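Local coordinates for IL-4-inducing protein (Schistosoma mansoni, PDB 4EL6) that binds IgE through a crystallin-type fold and triggers interleukin-4 release from basophils without antigen, at residues Y7-Y12 / P53-F58; Y25-S30 / S89-I94; W35-V40 / K85-I90; S39-F44 / G73-D78. One frame throughout, in Å; residues are numbered along the deposited sequence. Where two conformers were deposited one is given.

From the N terminus, strand 9-12 meets strand 52-58 of the other sheet in contact 1, near the centre of the chain, closing a loop of 40 residues. Residues 25-30, just past strand 21-24, pair with strand 89-95 in contact 2, closing 58 residues. Contact 3 closes 44, from 35-40 to 85-90, and contact 4 closes 28, from 39-44 to 73-78; contact 4 lies within the span of contact 2 and starts from S39 and V40, where contact 3 ends its first segment. Contact 1 crosses the other three. It joins the two sheets directly; contacts 2 and 3 tie loops next to the four-stranded sheet to strand 89-95 and its approach, while contact 4 completes that sheet's edge.

Contact 1: Y7-Y12 / P53-F58; sequences YCLQLY and PYWYLF
L9 lies over one face of the W55 indole, its CB 3.7 Å from the centroid of the six-membered ring of W55 and only 8° off the ring normal, a CH-pi contact. The L9 CG is anti to the backbone N (chi1 177°), and beyond it the two methyls part company: CD1 goes toward CB and CG of W55, while CD2 reaches CD2 of L57 at 3.7 Å. L9 crosses both W55 and L57 obliquely. At the edge of the indole the chemistry is polar. W55 NE1 donates to the backbone O of Y7 at 3.0 Å, with an N-H...O angle of 150°, and this oxygen lies close to the ring plane, so the indole is gripped at its rim as well as covered on a face. These contacts join the two sheets of the beta/gamma-crystallin fold, strand 9-12 of one against strand 52-58 of the other, through side chains rather than backbone pairing. V24, V42 and I90 also touch W55 and help to bury it. P53 CB also packs on Y7 O, at 3.7 Å, beside the indole N-H that this oxygen accepts.

Contact 2: Y25-S30 / S89-I94; sequences YKSVGS and SIKRCI
V28 and I90 exchange two backbone hydrogen bonds, V28 N to I90 O at 2.8 Å and I90 N to V28 O at 3.0 Å, making a single antiparallel bridge. Next along, the S27 side chain takes over from the backbone: its OG, anti to the carbonyl carbon (chi1 -57°), accepts from R92 N at 2.9 Å in a fairly straight bond of 164°. The S27 CA also brings its hydrogen to I90 O, giving that oxygen a second, weaker contact at 3.3 Å.

The guanidinium of R92 is reached by an extended chain, and its NH1 donates to Y25 O at 2.8 Å. The donor lies nearly along the C=O axis, but the oxygen is tilted 22° out of the guanidinium plane. S89 contributes its CB, packed against the carbonyl oxygens of V28 and G29, whereas its OG is satisfied elsewhere, by N60 O and Y63 N. The only close apolar approach is V28 CG1 to I90 CB, 4.0 Å. Further along the strand, C93 is tied to C103 by a disulfide.

The loop 25-30 leaves strand 21-24 and lies along one edge of strand 89-95; at the other edge S89, K91 and C93 hydrogen-bond to F58, Y56 and Y54 of strand 52-58.

Contact 3: W35-V40 / K85-I90; sequences WTPGSV and KGISSI
A short antiparallel bridge joins the loop leading into strand 39-41 to the one leading into strand 89-95, with W35 and I87 as its hydrogen-bonded pair. W35 N donates to I87 O at 2.9 Å, and I87 N returns a straighter bond to W35 O at 2.8 Å, 171° at the hydrogen; both donors stand somewhat out of the carbonyl planes. CA-H...O contacts add to it: G86 CA also approaches W35 O, and T36 CA approaches K85 O at 3.4 Å.

Beside the bridge, I87 CD1 packs on the P37 ring at 3.8 Å from both CG and CD of P37, the two side chains crossing at about a right angle. The methyl CG2 of T36 sits over G86 CA at 3.9 Å. A water donates to P37 O and to K85 O, each at 2.8 Å, spanning the two backbones past the bridge. The W35 side chain touches I22 and V24 of strand 21-24.

Each segment goes on at once into a classic beta bulge, G38 and S39 facing Y12, S88 and S89 facing F58. Thus the bridge links the approaches to the two antiparallel sheets of this beta/gamma-crystallin-type domain.

Contact 4: S39-F44 / G73-D78; sequences SVCVPF and GTCIDD
The F44 ring carries G73 CA on one face, 3.2 Å from the ring centroid and 4° off its normal, a CH-pi contact over the centre of the ring. G73 O comes 3.4 Å from F44 CE2. G73 has no side chain, so its CA can come directly against the ring, and its phi is positive, as suits glycine. G73 N makes two weak bonds, to V42 O and to P43 O, while its CA sits on the ring.

Further along, the strands pair in antiparallel fashion. V42 N donates to T74 O at 2.9 Å; V40 and I76 form a hydrogen-bonded pair, with I76 N to V40 O the shorter bond at 2.7 Å and V40 N to I76 O longer at 3.2 Å. Between them C41 and C75 face each other as a non-hydrogen-bonded pair, their CA atoms 4.0 Å apart, and their SG atoms are bonded at 2.1 Å with chi3 109°. As such a pair they put their side chains on one face of the sheet; with SG anti to the carbonyl carbon in each, the sulfurs meet. V40 and I76 lie on the other face, where both touch L70. S39 CB packs on the I76 and D77 oxygens; its OG bonds instead to E14 O and E17 N.

Strand 75-76 is the outermost of this four-stranded sheet, and the cross-strand disulfide fixes it covalently to strand 39-41, so its short pairing does not rest on hydrogen bonds alone.

Contact 1: Y7-Y12 / P53-F58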
loop_
_atom_site.group_PDB
_atom_site.type_symbol
_atom_site.label_atom_id
_atom_site.label_comp_id
_atom_site.label_asym_id
_atom_site.label_seq_id
_atom_site.Cartn_x
_atom_site.Cartn_y
_atom_site.Cartn_z
ATOM N N TYR A 7 -11.335 -3.066 3.759
ATOM C CA TYR A 7 -10.095 -2.612 4.399
ATOM C C TYR A 7 -8.821 -2.772 3.545
ATOM O O TYR A 7 -7.817 -2.005 3.806
ATOM C CB TYR A 7 -9.930 -3.301 5.742
ATOM C CG TYR A 7 -9.979 -4.747 5.590
ATOM C CD1 TYR A 7 -8.836 -5.452 5.180
ATOM C CD2 TYR A 7 -11.177 -5.440 5.738
ATOM C CE1 TYR A 7 -8.870 -6.822 4.991
ATOM C CE2 TYR A 7 -11.240 -6.817 5.521
ATOM C CZ TYR A 7 -10.074 -7.509 5.148
ATOM O OH TYR A 7 -10.085 -8.884 4.964
ATOM N N CYS A 8 -8.986 -3.594 2.487
ATOM C CA CYS A 8 -7.898 -4.103 1.649
ATOM C C CYS A 8 -7.175 -2.989 0.955
ATOM O O CYS A 8 -7.648 -1.861 0.902
ATOM C CB CYS A 8 -8.387 -5.102 0.594
ATOM S SG CYS A 8 -8.974 -4.475 -0.988
ATOM N N LEU A 9 -6.022 -3.337 0.431
ATOM C CA LEU A 9 -5.235 -2.459 -0.363
ATOM C C LEU A 9 -5.572 -2.872 -1.794
ATOM O O LEU A 9 -5.572 -4.124 -2.139
ATOM C CB LEU A 9 -3.736 -2.724 -0.061
ATOM C CG LEU A 9 -2.745 -1.912 -0.890
ATOM C CD1 LEU A 9 -2.765 -0.443 -0.526
ATOM C CD2 LEU A 9 -1.341 -2.481 -0.716
ATOM N N GLN A 10 -5.853 -1.869 -2.648
ATOM C CA GLN A 10 -6.157 -2.100 -4.051
ATOM C C GLN A 10 -5.046 -1.669 -4.976
ATOM O O GLN A 10 -4.593 -0.541 -4.851
ATOM C CB GLN A 10 -7.460 -1.372 -4.443
ATOM C CG GLN A 10 -8.710 -1.777 -3.632
ATOM C CD GLN A 10 -9.793 -0.717 -3.725
ATOM O OE1 GLN A 10 -9.499 0.467 -3.800
ATOM N NE2 GLN A 10 -11.052 -1.137 -3.685
ATOM N N LEU A 11 -4.555 -2.579 -5.844
ATOM C CA LEU A 11 -3.462 -2.320 -6.709
ATOM C C LEU A 11 -3.958 -2.496 -8.146
ATOM O O LEU A 11 -4.417 -3.598 -8.537
ATOM C CB LEU A 11 -2.301 -3.271 -6.462
ATOM C CG LEU A 11 -1.820 -3.086 -5.045
ATOM C CD1 LEU A 11 -2.357 -4.265 -4.271
ATOM C CD2 LEU A 11 -0.352 -2.876 -4.935
ATOM N N TYR A 12 -3.931 -1.417 -8.888
ATOM C CA TYR A 12 -4.478 -1.399 -10.261
ATOM C C TYR A 12 -3.394 -1.456 -11.271
ATOM O O TYR A 12 -2.353 -0.827 -11.083
ATOM C CB TYR A 12 -5.272 -0.083 -10.498
ATOM C CG TYR A 12 -6.472 0.032 -9.628
ATOM C CD1 TYR A 12 -6.371 0.586 -8.359
ATOM C CD2 TYR A 12 -7.725 -0.435 -10.049
ATOM C CE1 TYR A 12 -7.476 0.726 -7.539
ATOM C CE2 TYR A 12 -8.828 -0.300 -9.208
ATOM C CZ TYR A 12 -8.679 0.263 -7.949
ATOM O OH TYR A 12 -9.743 0.398 -7.103
ATOM N N PRO A 53 -7.768 1.554 8.529
ATOM C CA PRO A 53 -6.601 0.885 7.978
ATOM C C PRO A 53 -5.553 1.878 7.495
ATOM O O PRO A 53 -5.858 3.026 7.118
ATOM C CB PRO A 53 -7.148 0.112 6.808
ATOM C CG PRO A 53 -8.407 0.808 6.434
ATOM C CD PRO A 53 -8.957 1.348 7.704
ATOM N N TYR A 54 -4.283 1.473 7.616
ATOM C CA TYR A 54 -3.182 2.280 7.076
ATOM C C TYR A 54 -2.192 1.296 6.495
ATOM O O TYR A 54 -1.896 0.312 7.149
ATOM C CB TYR A 54 -2.494 3.159 8.149
ATOM C CG TYR A 54 -1.606 4.211 7.532
ATOM C CD1 TYR A 54 -0.286 3.925 7.180
ATOM C CD2 TYR A 54 -2.052 5.486 7.315
ATOM C CE1 TYR A 54 0.513 4.840 6.563
ATOM C CE2 TYR A 54 -1.260 6.440 6.715
ATOM C CZ TYR A 54 0.054 6.114 6.365
ATOM O OH TYR A 54 0.833 7.029 5.756
ATOM N N TRP A 55 -1.695 1.543 5.276
ATOM C CA TRP A 55 -0.846 0.571 4.605
ATOM C C TRP A 55 0.511 1.156 4.280
ATOM O O TRP A 55 0.600 2.286 3.825
ATOM C CB TRP A 55 -1.506 0.093 3.337
ATOM C CG TRP A 55 -2.747 -0.738 3.531
ATOM C CD1 TRP A 55 -4.057 -0.302 3.778
ATOM C CD2 TRP A 55 -2.800 -2.167 3.518
ATOM N NE1 TRP A 55 -4.915 -1.402 3.915
ATOM C CE2 TRP A 55 -4.210 -2.541 3.717
ATOM C CE3 TRP A 55 -1.846 -3.188 3.289
ATOM C CZ2 TRP A 55 -4.594 -3.862 3.674
ATOM C CZ3 TRP A 55 -2.296 -4.513 3.247
ATOM C CH2 TRP A 55 -3.645 -4.801 3.466
ATOM N N TYR A 56 1.588 0.413 4.537
ATOM C CA TYR A 56 2.926 0.770 4.088
ATOM C C TYR A 56 3.400 -0.154 2.976
ATOM O O TYR A 56 3.314 -1.405 3.045
ATOM C CB TYR A 56 3.892 0.673 5.263
ATOM C CG TYR A 56 3.822 1.847 6.205
ATOM C CD1 TYR A 56 4.147 3.116 5.749
ATOM C CD2 TYR A 56 3.403 1.682 7.534
ATOM C CE1 TYR A 56 4.099 4.201 6.615
ATOM C CE2 TYR A 56 3.319 2.797 8.355
ATOM C CZ TYR A 56 3.741 3.998 7.888
ATOM O OH TYR A 56 3.673 5.093 8.740
ATOM N N LEU A 57 3.911 0.462 1.921
ATOM C CA LEU A 57 4.539 -0.242 0.796
ATOM C C LEU A 57 6.027 0.026 0.806
ATOM O O LEU A 57 6.437 1.160 1.079
ATOM C CB LEU A 57 4.032 0.291 -0.539
ATOM C CG LEU A 57 2.572 0.565 -0.663
ATOM C CD1 LEU A 57 2.145 1.068 -2.026
ATOM C CD2 LEU A 57 1.808 -0.611 -0.348
ATOM N N PHE A 58 6.842 -0.999 0.569
ATOM C CA PHE A 58 8.249 -0.945 0.673
ATOM C C PHE A 58 8.928 -1.421 -0.594
ATOM O O PHE A 58 8.418 -2.355 -1.254
ATOM C CB PHE A 58 8.700 -1.933 1.783
ATOM C CG PHE A 58 8.206 -1.562 3.136
ATOM C CD1 PHE A 58 6.960 -2.013 3.569
ATOM C CD2 PHE A 58 9.002 -0.795 4.027
ATOM C CE1 PHE A 58 6.525 -1.732 4.844
ATOM C CE2 PHE A 58 8.535 -0.476 5.285
ATOM C CZ PHE A 58 7.284 -0.898 5.677
#

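Contact 2: Y25-S30 / S89-I94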
loop_
_atom_site.group_PDB
_atom_site.type_symbol
_atom_site.label_atom_id
_atom_site.label_comp_id
_atom_site.label_asym_id
_atom_site.label_seq_id
_atom_site.Cartn_x
_atom_site.Cartn_y
_atom_site.Cartn_z
ATOM N N TYR A 25 -4.973 -8.382 1.509
ATOM C CA TYR A 25 -5.760 -8.441 2.741
ATOM C C TYR A 25 -4.960 -8.431 4.017
ATOM O O TYR A 25 -5.501 -8.179 5.115
ATOM C CB TYR A 25 -6.633 -9.712 2.750
ATOM C CG TYR A 25 -7.535 -9.797 1.514
ATOM C CD1 TYR A 25 -8.700 -9.061 1.443
ATOM C CD2 TYR A 25 -7.188 -10.550 0.447
ATOM C CE1 TYR A 25 -9.518 -9.119 0.321
ATOM C CE2 TYR A 25 -7.982 -10.611 -0.688
ATOM C CZ TYR A 25 -9.132 -9.896 -0.741
ATOM O OH TYR A 25 -9.929 -9.999 -1.874
ATOM N N LYS A 26 -3.657 -8.664 3.905
ATOM C CA LYS A 26 -2.800 -8.700 5.044
ATOM C C LYS A 26 -1.367 -8.466 4.600
ATOM O O LYS A 26 -1.049 -8.384 3.389
ATOM C CB LYS A 26 -2.917 -10.020 5.755
ATOM C CG LYS A 26 -2.525 -11.240 5.023
ATOM C CD LYS A 26 -3.130 -12.419 5.820
ATOM C CE LYS A 26 -3.168 -13.716 5.014
ATOM N NZ LYS A 26 -3.557 -14.898 5.874
ATOM N N SER A 27 -0.553 -8.271 5.600
ATOM C CA SER A 27 0.886 -8.016 5.406
ATOM C C SER A 27 1.496 -9.167 4.662
ATOM O O SER A 27 1.130 -10.373 4.839
ATOM C CB SER A 27 1.610 -7.841 6.712
ATOM O OG SER A 27 1.000 -6.766 7.453
ATOM N N VAL A 28 2.450 -8.826 3.824
ATOM C CA VAL A 28 3.200 -9.844 3.091
ATOM C C VAL A 28 4.649 -9.391 3.034
ATOM O O VAL A 28 4.937 -8.280 2.571
ATOM C CB VAL A 28 2.625 -10.162 1.691
ATOM C CG1 VAL A 28 2.319 -8.896 0.857
ATOM C CG2 VAL A 28 3.473 -11.141 0.942
ATOM N N GLY A 29 5.553 -10.279 3.433
ATOM C CA GLY A 29 6.913 -9.922 3.539
ATOM C C GLY A 29 7.862 -9.965 2.322
ATOM O O GLY A 29 8.987 -9.390 2.352
ATOM N N SER A 30 7.425 -10.582 1.237
ATOM C CA SER A 30 8.179 -10.572 0.002
ATOM C C SER A 30 7.284 -10.847 -1.197
ATOM O O SER A 30 6.456 -11.781 -1.158
ATOM C CB SER A 30 9.377 -11.512 0.016
ATOM O OG SER A 30 8.979 -12.854 0.321
ATOM N N SER A 89 7.471 -5.492 -0.486
ATOM C CA SER A 89 6.725 -5.982 0.711
ATOM C C SER A 89 5.676 -4.962 1.066
ATOM O O SER A 89 5.755 -3.749 0.734
ATOM C CB SER A 89 7.629 -6.343 1.876
ATOM O OG SER A 89 8.435 -5.256 2.383
ATOM N N ILE A 90 4.700 -5.391 1.821
ATOM C CA ILE A 90 3.580 -4.559 2.125
ATOM C C ILE A 90 3.202 -4.849 3.565
ATOM O O ILE A 90 3.011 -6.045 3.911
ATOM C CB ILE A 90 2.340 -4.899 1.226
ATOM C CG1 ILE A 90 2.630 -4.631 -0.298
ATOM C CG2 ILE A 90 1.123 -4.145 1.752
ATOM C CD1 ILE A 90 1.575 -5.185 -1.220
ATOM N N LYS A 91 2.998 -3.813 4.373
ATOM C CA LYS A 91 2.564 -3.996 5.778
ATOM C C LYS A 91 1.207 -3.347 6.017
ATOM O O LYS A 91 0.994 -2.239 5.612
ATOM C CB LYS A 91 3.546 -3.496 6.782
ATOM C CG LYS A 91 3.210 -3.937 8.194
ATOM C CD LYS A 91 4.296 -3.570 9.189
ATOM C CE LYS A 91 5.327 -4.686 9.233
ATOM N NZ LYS A 91 6.131 -4.669 10.481
ATOM N N ARG A 92 0.298 -4.122 6.564
ATOM C CA ARG A 92 -1.016 -3.637 6.980
ATOM C C ARG A 92 -0.994 -3.213 8.440
ATOM O O ARG A 92 -0.534 -3.958 9.326
ATOM C CB ARG A 92 -2.083 -4.713 6.782
ATOM C CG ARG A 92 -3.509 -4.288 7.197
ATOM C CD ARG A 92 -4.541 -5.411 7.021
ATOM N NE ARG A 92 -5.791 -5.022 7.630
ATOM C CZ ARG A 92 -6.845 -5.828 7.771
ATOM N NH1 ARG A 92 -6.837 -7.078 7.299
ATOM N NH2 ARG A 92 -7.926 -5.383 8.415
ATOM N N CYS A 93 -1.392 -1.958 8.651
ATOM C CA CYS A 93 -1.398 -1.373 9.948
ATOM C C CYS A 93 -2.720 -0.708 10.295
ATOM O O CYS A 93 -3.715 -0.775 9.555
ATOM C CB CYS A 93 -0.288 -0.342 9.986
ATOM S SG CYS A 93 1.332 -1.030 9.470
ATOM N N ILE A 94 -2.698 -0.037 11.455
ATOM C CA ILE A 94 -3.886 0.633 11.972
ATOM C C ILE A 94 -3.525 2.050 12.247
ATOM O O ILE A 94 -2.419 2.330 12.763
ATOM C CB ILE A 94 -4.392 -0.030 13.260
ATOM C CG1 ILE A 94 -4.985 -1.378 12.920
ATOM C CG2 ILE A 94 -5.464 0.839 13.948
ATOM C CD1 ILE A 94 -5.176 -2.255 14.144
#

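Contact 3: W35-V40 / K85-I90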
loop_
_atom_site.group_PDB
_atom_site.type_symbol
_atom_site.label_atom_id
_atom_site.label_comp_id
_atom_site.label_asym_id
_atom_site.label_seq_id
_atom_site.Cartn_x
_atom_site.Cartn_y
_atom_site.Cartn_z
ATOM N N TRP A 35 5.977 -6.016 -7.443
ATOM C CA TRP A 35 4.719 -5.568 -8.082
ATOM C C TRP A 35 4.813 -4.177 -8.554
ATOM O O TRP A 35 5.272 -3.334 -7.804
ATOM C CB TRP A 35 3.607 -5.731 -7.097
ATOM C CG TRP A 35 3.283 -7.182 -6.876
ATOM C CD1 TRP A 35 4.042 -8.306 -7.247
ATOM C CD2 TRP A 35 2.124 -7.707 -6.194
ATOM N NE1 TRP A 35 3.397 -9.454 -6.832
ATOM C CE2 TRP A 35 2.249 -9.150 -6.214
ATOM C CE3 TRP A 35 1.015 -7.131 -5.584
ATOM C CZ2 TRP A 35 1.257 -9.979 -5.687
ATOM C CZ3 TRP A 35 0.073 -7.971 -5.038
ATOM C CH2 TRP A 35 0.196 -9.358 -5.092
ATOM N N THR A 36 4.421 -3.912 -9.805
ATOM C CA THR A 36 4.536 -2.567 -10.398
ATOM C C THR A 36 3.189 -2.047 -10.841
ATOM O O THR A 36 2.897 -1.948 -12.052
ATOM C CB THR A 36 5.508 -2.613 -11.575
ATOM O OG1 THR A 36 5.059 -3.643 -12.493
ATOM C CG2 THR A 36 6.922 -2.884 -11.070
ATOM N N PRO A 37 2.299 -1.712 -9.903
ATOM C CA PRO A 37 0.983 -1.206 -10.267
ATOM C C PRO A 37 1.069 0.234 -10.829
ATOM O O PRO A 37 2.019 1.023 -10.562
ATOM C CB PRO A 37 0.263 -1.191 -8.957
ATOM C CG PRO A 37 1.352 -0.853 -7.934
ATOM C CD PRO A 37 2.497 -1.681 -8.440
ATOM N N GLY A 38 0.068 0.566 -11.614
ATOM C CA GLY A 38 -0.133 1.928 -12.106
ATOM C C GLY A 38 -0.689 2.842 -11.062
ATOM O O GLY A 38 -0.471 4.035 -11.136
ATOM N N SER A 39 -1.560 2.340 -10.198
ATOM C CA SER A 39 -2.170 3.098 -9.145
ATOM C C SER A 39 -2.547 2.201 -7.962
ATOM O O SER A 39 -2.690 1.040 -8.120
ATOM C CB SER A 39 -3.391 3.922 -9.652
ATOM O OG SER A 39 -4.269 3.130 -10.384
ATOM N N VAL A 40 -2.717 2.798 -6.787
ATOM C CA VAL A 40 -2.959 2.077 -5.554
ATOM C C VAL A 40 -3.917 2.906 -4.727
ATOM O O VAL A 40 -3.761 4.112 -4.626
ATOM C CB VAL A 40 -1.655 1.914 -4.773
ATOM C CG1 VAL A 40 -1.882 1.259 -3.464
ATOM C CG2 VAL A 40 -0.608 1.199 -5.626
ATOM N N LYS A 85 8.780 2.416 -8.099
ATOM C CA LYS A 85 7.837 1.716 -8.974
ATOM C C LYS A 85 7.460 0.317 -8.532
ATOM O O LYS A 85 6.329 -0.151 -8.817
ATOM C CB LYS A 85 8.369 1.663 -10.372
ATOM C CG LYS A 85 8.563 3.013 -11.010
ATOM C CD LYS A 85 9.144 2.935 -12.374
ATOM C CE LYS A 85 8.997 4.319 -13.083
ATOM N NZ LYS A 85 9.643 4.117 -14.412
ATOM N N GLY A 86 8.388 -0.363 -7.862
ATOM C CA GLY A 86 8.214 -1.773 -7.605
ATOM C C GLY A 86 8.131 -2.068 -6.151
ATOM O O GLY A 86 9.002 -1.673 -5.322
ATOM N N ILE A 87 7.030 -2.727 -5.766
ATOM C CA ILE A 87 6.734 -3.021 -4.346
ATOM C C ILE A 87 7.237 -4.434 -4.035
ATOM O O ILE A 87 6.845 -5.422 -4.726
ATOM C CB ILE A 87 5.250 -2.982 -4.094
ATOM C CG1 ILE A 87 4.662 -1.618 -4.513
ATOM C CG2 ILE A 87 4.960 -3.236 -2.587
ATOM C CD1 ILE A 87 3.167 -1.669 -4.727
ATOM N N SER A 88 8.103 -4.526 -3.030
ATOM C CA SER A 88 8.693 -5.794 -2.583
ATOM C C SER A 88 8.093 -6.334 -1.305
ATOM O O SER A 88 8.270 -7.516 -1.043
ATOM C CB SER A 88 10.220 -5.741 -2.473
ATOM O OG SER A 88 10.780 -5.700 -3.756
ATOM N N SER A 89 7.471 -5.492 -0.486
ATOM C CA SER A 89 6.725 -5.982 0.711
ATOM C C SER A 89 5.676 -4.962 1.066
ATOM O O SER A 89 5.755 -3.749 0.734
ATOM C CB SER A 89 7.629 -6.343 1.876
ATOM O OG SER A 89 8.435 -5.256 2.383
ATOM N N ILE A 90 4.700 -5.391 1.821
ATOM C CA ILE A 90 3.580 -4.559 2.125
ATOM C C ILE A 90 3.202 -4.849 3.565
ATOM O O ILE A 90 3.011 -6.045 3.911
ATOM C CB ILE A 90 2.340 -4.899 1.226
ATOM C CG1 ILE A 90 2.630 -4.631 -0.298
ATOM C CG2 ILE A 90 1.123 -4.145 1.752
ATOM C CD1 ILE A 90 1.575 -5.185 -1.220
HETATM O O HOH W 1 4.790 1.016 -10.840
#

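Contact 4: S39-F44 / G73-D78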
loop_
_atom_site.group_PDB
_atom_site.type_symbol
_atom_site.label_atom_id
_atom_site.label_comp_id
_atom_site.label_asym_id
_atom_site.label_seq_id
_atom_site.Cartn_x
_atom_site.Cartn_y
_atom_site.Cartn_z
ATOM N N SER A 39 -1.560 2.340 -10.198
ATOM C CA SER A 39 -2.170 3.098 -9.145
ATOM C C SER A 39 -2.547 2.201 -7.962
ATOM O O SER A 39 -2.690 1.040 -8.120
ATOM C CB SER A 39 -3.391 3.922 -9.652
ATOM O OG SER A 39 -4.269 3.130 -10.384
ATOM N N VAL A 40 -2.717 2.798 -6.787
ATOM C CA VAL A 40 -2.959 2.077 -5.554
ATOM C C VAL A 40 -3.917 2.906 -4.727
ATOM O O VAL A 40 -3.761 4.112 -4.626
ATOM C CB VAL A 40 -1.655 1.914 -4.773
ATOM C CG1 VAL A 40 -1.882 1.259 -3.464
ATOM C CG2 VAL A 40 -0.608 1.199 -5.626
ATOM N N CYS A 41 -4.892 2.242 -4.099
ATOM C CA CYS A 41 -5.832 2.912 -3.226
ATOM C C CYS A 41 -6.077 2.081 -1.963
ATOM O O CYS A 41 -5.960 0.869 -1.953
ATOM C CB CYS A 41 -7.181 2.980 -3.881
ATOM S SG CYS A 41 -7.226 3.966 -5.411
ATOM N N VAL A 42 -6.595 2.768 -0.959
ATOM C CA VAL A 42 -7.173 2.183 0.233
ATOM C C VAL A 42 -8.584 2.746 0.377
ATOM O O VAL A 42 -8.768 3.957 0.326
ATOM C CB VAL A 42 -6.384 2.540 1.496
ATOM C CG1 VAL A 42 -7.024 1.851 2.688
ATOM C CG2 VAL A 42 -4.905 2.198 1.354
ATOM N N PRO A 43 -9.555 1.873 0.509
ATOM C CA PRO A 43 -10.952 2.354 0.618
ATOM C C PRO A 43 -11.190 3.257 1.829
ATOM O O PRO A 43 -10.498 3.179 2.863
ATOM C CB PRO A 43 -11.770 1.063 0.690
ATOM C CG PRO A 43 -10.920 0.003 0.158
ATOM C CD PRO A 43 -9.476 0.407 0.379
ATOM N N PHE A 44 -12.215 4.116 1.698
ATOM C CA PHE A 44 -12.671 4.904 2.768
ATOM C C PHE A 44 -13.347 4.022 3.791
ATOM O O PHE A 44 -13.909 3.024 3.436
ATOM C CB PHE A 44 -13.658 5.936 2.242
ATOM C CG PHE A 44 -13.003 7.212 1.806
ATOM C CD1 PHE A 44 -12.586 8.130 2.755
ATOM C CD2 PHE A 44 -12.819 7.507 0.442
ATOM C CE1 PHE A 44 -11.991 9.323 2.354
ATOM C CE2 PHE A 44 -12.262 8.720 0.026
ATOM C CZ PHE A 44 -11.829 9.626 0.979
ATOM N N GLY A 73 -9.025 5.904 2.344
ATOM C CA GLY A 73 -9.581 6.833 1.354
ATOM C C GLY A 73 -8.537 7.463 0.430
ATOM O O GLY A 73 -8.920 8.215 -0.450
ATOM N N THR A 74 -7.252 7.161 0.571
ATOM C CA THR A 74 -6.205 7.727 -0.279
ATOM C C THR A 74 -6.008 6.820 -1.537
ATOM O O THR A 74 -5.964 5.562 -1.407
ATOM C CB THR A 74 -4.877 7.843 0.504
ATOM O OG1 THR A 74 -5.083 8.910 1.462
ATOM C CG2 THR A 74 -3.631 8.221 -0.430
ATOM N N CYS A 75 -5.890 7.454 -2.715
ATOM C CA CYS A 75 -5.317 6.813 -3.907
ATOM C C CYS A 75 -4.008 7.493 -4.334
ATOM O O CYS A 75 -3.846 8.764 -4.169
ATOM C CB CYS A 75 -6.269 6.898 -5.093
ATOM S SG CYS A 75 -7.758 5.916 -4.870
ATOM N N ILE A 76 -3.028 6.695 -4.742
ATOM C CA ILE A 76 -1.954 7.223 -5.542
ATOM C C ILE A 76 -2.280 7.002 -7.016
ATOM O O ILE A 76 -2.276 5.890 -7.504
ATOM C CB ILE A 76 -0.598 6.616 -5.140
ATOM C CG1 ILE A 76 -0.343 6.904 -3.667
ATOM C CG2 ILE A 76 0.466 7.192 -6.074
ATOM C CD1 ILE A 76 0.815 6.153 -3.131
ATOM N N ASP A 77 -2.682 8.083 -7.713
ATOM C CA ASP A 77 -3.207 7.909 -9.041
ATOM C C ASP A 77 -2.173 7.489 -10.085
ATOM O O ASP A 77 -2.524 6.916 -11.117
ATOM C CB ASP A 77 -3.828 9.252 -9.490
ATOM C CG ASP A 77 -5.120 9.591 -8.780
ATOM O OD1 ASP A 77 -5.871 8.675 -8.324
ATOM O OD2 ASP A 77 -5.406 10.823 -8.767
ATOM N N ASP A 78 -0.936 7.872 -9.867
ATOM C CA ASP A 78 0.148 7.412 -10.779
ATOM C C ASP A 78 1.341 6.939 -9.961
ATOM O O ASP A 78 2.256 7.690 -9.563
ATOM C CB ASP A 78 0.588 8.452 -11.818
ATOM C CG ASP A 78 1.595 7.893 -12.774
ATOM O OD1 ASP A 78 2.109 6.745 -12.551
ATOM O OD2 ASP A 78 1.764 8.526 -13.847
#